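Local atomic coordinates of possible membrane-associated serine protease (Mycobacterium tuberculosis, PDB entry 3K6Y), a protein that cleaves proteins as a serine endopeptidase and is probably required for the bacterium to resist oxidative and acid stress. Residues 31-40 with 186-194. Numbering follows the deposited sequence.
Sequences LVNNPVVAAT and PLIDLNGQV
Val36 and Ile188 point their methyl groups at each other end to end, CD1 of Ile188 lying 3.8 Å from CG1 of Val36 and about as near to its CG2. With CG2 anti to its backbone N, Val36 also sets that methyl over the type I turn from Asp189 to Gly192, where it comes to 3.3 Å from Gly192 CA. Having no CB, Gly192 admits the methyl this close and takes up a positive phi (81°) without pressing on the carbonyl O of Asn191. Asp189 suits the start of the turn, since its OD2 accepts from Gln193 N, met from above the carboxylate plane, and weakly from Asn191 N. The turn joins strands 186-188 and 194-201 of one of the two six-stranded antiparallel barrels of this chymotrypsin-like fold; helix 35-40, just ahead of the first strand of the other barrel, lies against it, away from the predicted catalytic triad. Leu190, though exposed, is long enough to bring CD2 back to Leu31, which it crosses at about a right angle, their CD2 methyls 3.7 Å apart, and to Asn34 ND2 at 4.1 Å. Pro146 also packs on Leu31. Asn34 is the N-cap: its short side chain, CG anti to N (chi1 -169°), brings OD1 to Val36 N at 3.0 Å, on an in-plane lone pair. No direct hydrogen bond crosses, but a water donates to both this oxygen and Leu190 O. Thr40 suits the last helical turn because its hydroxyl works both ways: OG1 donates to Val36 O at 2.7 Å and accepts from a second water, itself bonded to Gly192 O.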
loop_
_atom_site.group_PDB
_atom_site.type_symbol
_atom_site.label_atom_id
_atom_site.label_comp_id
_atom_site.label_asym_id
_atom_site.label_seq_id
_atom_site.Cartn_x
_atom_site.Cartn_y
_atom_site.Cartn_z
ATOM N N LEU A 31 13.393 11.535 34.915
ATOM C CA LEU A 31 12.365 11.997 33.977
ATOM C C LEU A 31 11.096 11.151 34.026
ATOM O O LEU A 31 10.020 11.645 33.707
ATOM C CB LEU A 31 12.924 12.060 32.552
ATOM C CG LEU A 31 13.919 13.184 32.293
ATOM C CD1 LEU A 31 14.660 12.980 30.986
ATOM C CD2 LEU A 31 13.210 14.545 32.321
ATOM N N VAL A 32 11.193 9.882 34.427
ATOM C CA VAL A 32 9.996 9.041 34.536
ATOM C C VAL A 32 8.961 9.644 35.485
ATOM O O VAL A 32 7.769 9.391 35.333
ATOM C CB VAL A 32 10.296 7.578 34.971
ATOM C CG1 VAL A 32 11.106 6.875 33.926
ATOM C CG2 VAL A 32 11.000 7.528 36.329
ATOM N N ASN A 33 9.438 10.419 36.464
ATOM C CA ASN A 33 8.570 11.014 37.477
ATOM C C ASN A 33 8.331 12.505 37.252
ATOM O O ASN A 33 7.679 13.165 38.076
ATOM C CB ASN A 33 9.143 10.757 38.878
ATOM C CG ASN A 33 9.197 9.279 39.218
ATOM O OD1 ASN A 33 8.227 8.550 39.009
ATOM N ND2 ASN A 33 10.328 8.832 39.748
ATOM N N ASN A 34 8.832 13.053 36.147
ATOM C CA ASN A 34 8.577 14.465 35.854
ATOM C C ASN A 34 7.065 14.697 35.701
ATOM O O ASN A 34 6.372 13.882 35.077
ATOM C CB ASN A 34 9.336 14.908 34.596
ATOM C CG ASN A 34 9.322 16.407 34.396
ATOM O OD1 ASN A 34 8.296 16.981 34.063
ATOM N ND2 ASN A 34 10.478 17.045 34.565
ATOM N N PRO A 35 6.533 15.780 36.312
ATOM C CA PRO A 35 5.091 16.037 36.207
ATOM C C PRO A 35 4.524 16.089 34.776
ATOM O O PRO A 35 3.327 15.869 34.585
ATOM C CB PRO A 35 4.906 17.392 36.910
ATOM C CG PRO A 35 6.122 17.614 37.658
ATOM C CD PRO A 35 7.226 16.770 37.160
ATOM N N VAL A 36 5.374 16.353 33.787
ATOM C CA VAL A 36 4.927 16.377 32.394
ATOM C C VAL A 36 4.435 15.009 31.928
ATOM O O VAL A 36 3.575 14.924 31.044
ATOM C CB VAL A 36 6.018 16.942 31.446
ATOM C CG1 VAL A 36 7.141 15.912 31.182
ATOM C CG2 VAL A 36 5.408 17.417 30.166
ATOM N N VAL A 37 4.941 13.940 32.523
ATOM C CA VAL A 37 4.587 12.597 32.059
ATOM C C VAL A 37 3.100 12.337 32.329
ATOM O O VAL A 37 2.333 12.019 31.411
ATOM C CB VAL A 37 5.472 11.538 32.717
ATOM C CG1 VAL A 37 4.954 10.133 32.403
ATOM C CG2 VAL A 37 6.918 11.703 32.253
ATOM N N ALA A 38 2.673 12.539 33.577
ATOM C CA ALA A 38 1.301 12.248 33.944
ATOM C C ALA A 38 0.327 13.153 33.218
ATOM O O ALA A 38 -0.811 12.752 32.908
ATOM C CB ALA A 38 1.116 12.427 35.441
ATOM N N ALA A 39 0.764 14.389 32.978
ATOM C CA ALA A 39 -0.092 15.360 32.313
ATOM C C ALA A 39 -0.274 15.048 30.837
ATOM O O ALA A 39 -1.291 15.383 30.255
ATOM C CB ALA A 39 0.427 16.742 32.509
ATOM N N THR A 40 0.720 14.397 30.233
ATOM C CA THR A 40 0.678 14.111 28.807
ATOM C C THR A 40 0.062 12.748 28.511
ATOM O O THR A 40 -0.537 12.561 27.451
ATOM C CB THR A 40 2.110 14.185 28.213
ATOM O OG1 THR A 40 2.690 15.454 28.540
ATOM C CG2 THR A 40 2.098 14.059 26.727
ATOM N N PRO A 186 5.012 10.035 20.845
ATOM C CA PRO A 186 5.699 11.304 20.794
ATOM C C PRO A 186 7.008 11.319 21.594
ATOM O O PRO A 186 7.104 10.697 22.642
ATOM C CB PRO A 186 4.683 12.258 21.447
ATOM C CG PRO A 186 4.007 11.393 22.469
ATOM C CD PRO A 186 3.955 10.013 21.867
ATOM N N LEU A 187 7.978 12.072 21.090
ATOM C CA LEU A 187 9.087 12.548 21.903
ATOM C C LEU A 187 8.669 13.910 22.407
ATOM O O LEU A 187 8.376 14.805 21.605
ATOM C CB LEU A 187 10.323 12.693 21.032
ATOM C CG LEU A 187 11.574 13.164 21.782
ATOM C CD1 LEU A 187 12.121 12.014 22.644
ATOM C CD2 LEU A 187 12.642 13.663 20.821
ATOM N N ILE A 188 8.591 14.047 23.721
ATOM C CA ILE A 188 8.162 15.333 24.268
ATOM C C ILE A 188 9.292 16.062 24.950
ATOM O O ILE A 188 10.239 15.462 25.464
ATOM C CB ILE A 188 6.963 15.215 25.223
ATOM C CG1 ILE A 188 7.275 14.320 26.420
ATOM C CG2 ILE A 188 5.710 14.743 24.470
ATOM C CD1 ILE A 188 6.458 14.668 27.686
ATOM N N ASP A 189 9.179 17.384 24.939
ATOM C CA ASP A 189 10.060 18.226 25.743
ATOM C C ASP A 189 9.453 18.403 27.132
ATOM O O ASP A 189 8.373 17.903 27.430
ATOM C CB ASP A 189 10.366 19.559 25.043
ATOM C CG ASP A 189 9.150 20.458 24.864
ATOM O OD1 ASP A 189 9.250 21.360 24.000
ATOM O OD2 ASP A 189 8.129 20.318 25.577
ATOM N N LEU A 190 10.145 19.145 27.992
ATOM C CA LEU A 190 9.699 19.254 29.372
ATOM C C LEU A 190 8.512 20.199 29.542
ATOM O O LEU A 190 7.952 20.289 30.634
ATOM C CB LEU A 190 10.861 19.652 30.283
ATOM C CG LEU A 190 11.952 18.578 30.365
ATOM C CD1 LEU A 190 12.918 18.860 31.499
ATOM C CD2 LEU A 190 11.371 17.169 30.516
ATOM N N ASN A 191 8.158 20.878 28.451
ATOM C CA ASN A 191 6.952 21.690 28.350
ATOM C C ASN A 191 5.739 20.855 27.933
ATOM O O ASN A 191 4.627 21.370 27.861
ATOM C CB ASN A 191 7.154 22.790 27.310
ATOM C CG ASN A 191 8.152 23.828 27.741
ATOM O OD1 ASN A 191 8.209 24.204 28.907
ATOM N ND2 ASN A 191 8.944 24.303 26.798
ATOM N N GLY A 192 5.943 19.575 27.624
ATOM C CA GLY A 192 4.827 18.741 27.215
ATOM C C GLY A 192 4.433 18.914 25.759
ATOM O O GLY A 192 3.355 18.489 25.364
ATOM N N GLN A 193 5.297 19.540 24.970
ATOM C CA GLN A 193 5.046 19.701 23.548
ATOM C C GLN A 193 5.775 18.617 22.779
ATOM O O GLN A 193 6.785 18.062 23.241
ATOM C CB GLN A 193 5.463 21.087 23.076
ATOM C CG GLN A 193 4.692 22.193 23.814
ATOM C CD GLN A 193 4.701 23.528 23.103
ATOM O OE1 GLN A 193 5.729 23.975 22.608
ATOM N NE2 GLN A 193 3.540 24.178 23.054
ATOM N N VAL A 194 5.270 18.342 21.583
ATOM C CA VAL A 194 5.791 17.238 20.800
ATOM C C VAL A 194 6.927 17.711 19.892
ATOM O O VAL A 194 6.745 18.559 19.000
ATOM C CB VAL A 194 4.676 16.580 19.975
ATOM C CG1 VAL A 194 5.226 15.408 19.168
ATOM C CG2 VAL A 194 3.563 16.062 20.889
HETATM O O HOH W 1 8.454 19.579 33.328
HETATM O O HOH W 2 1.626 17.737 27.475
#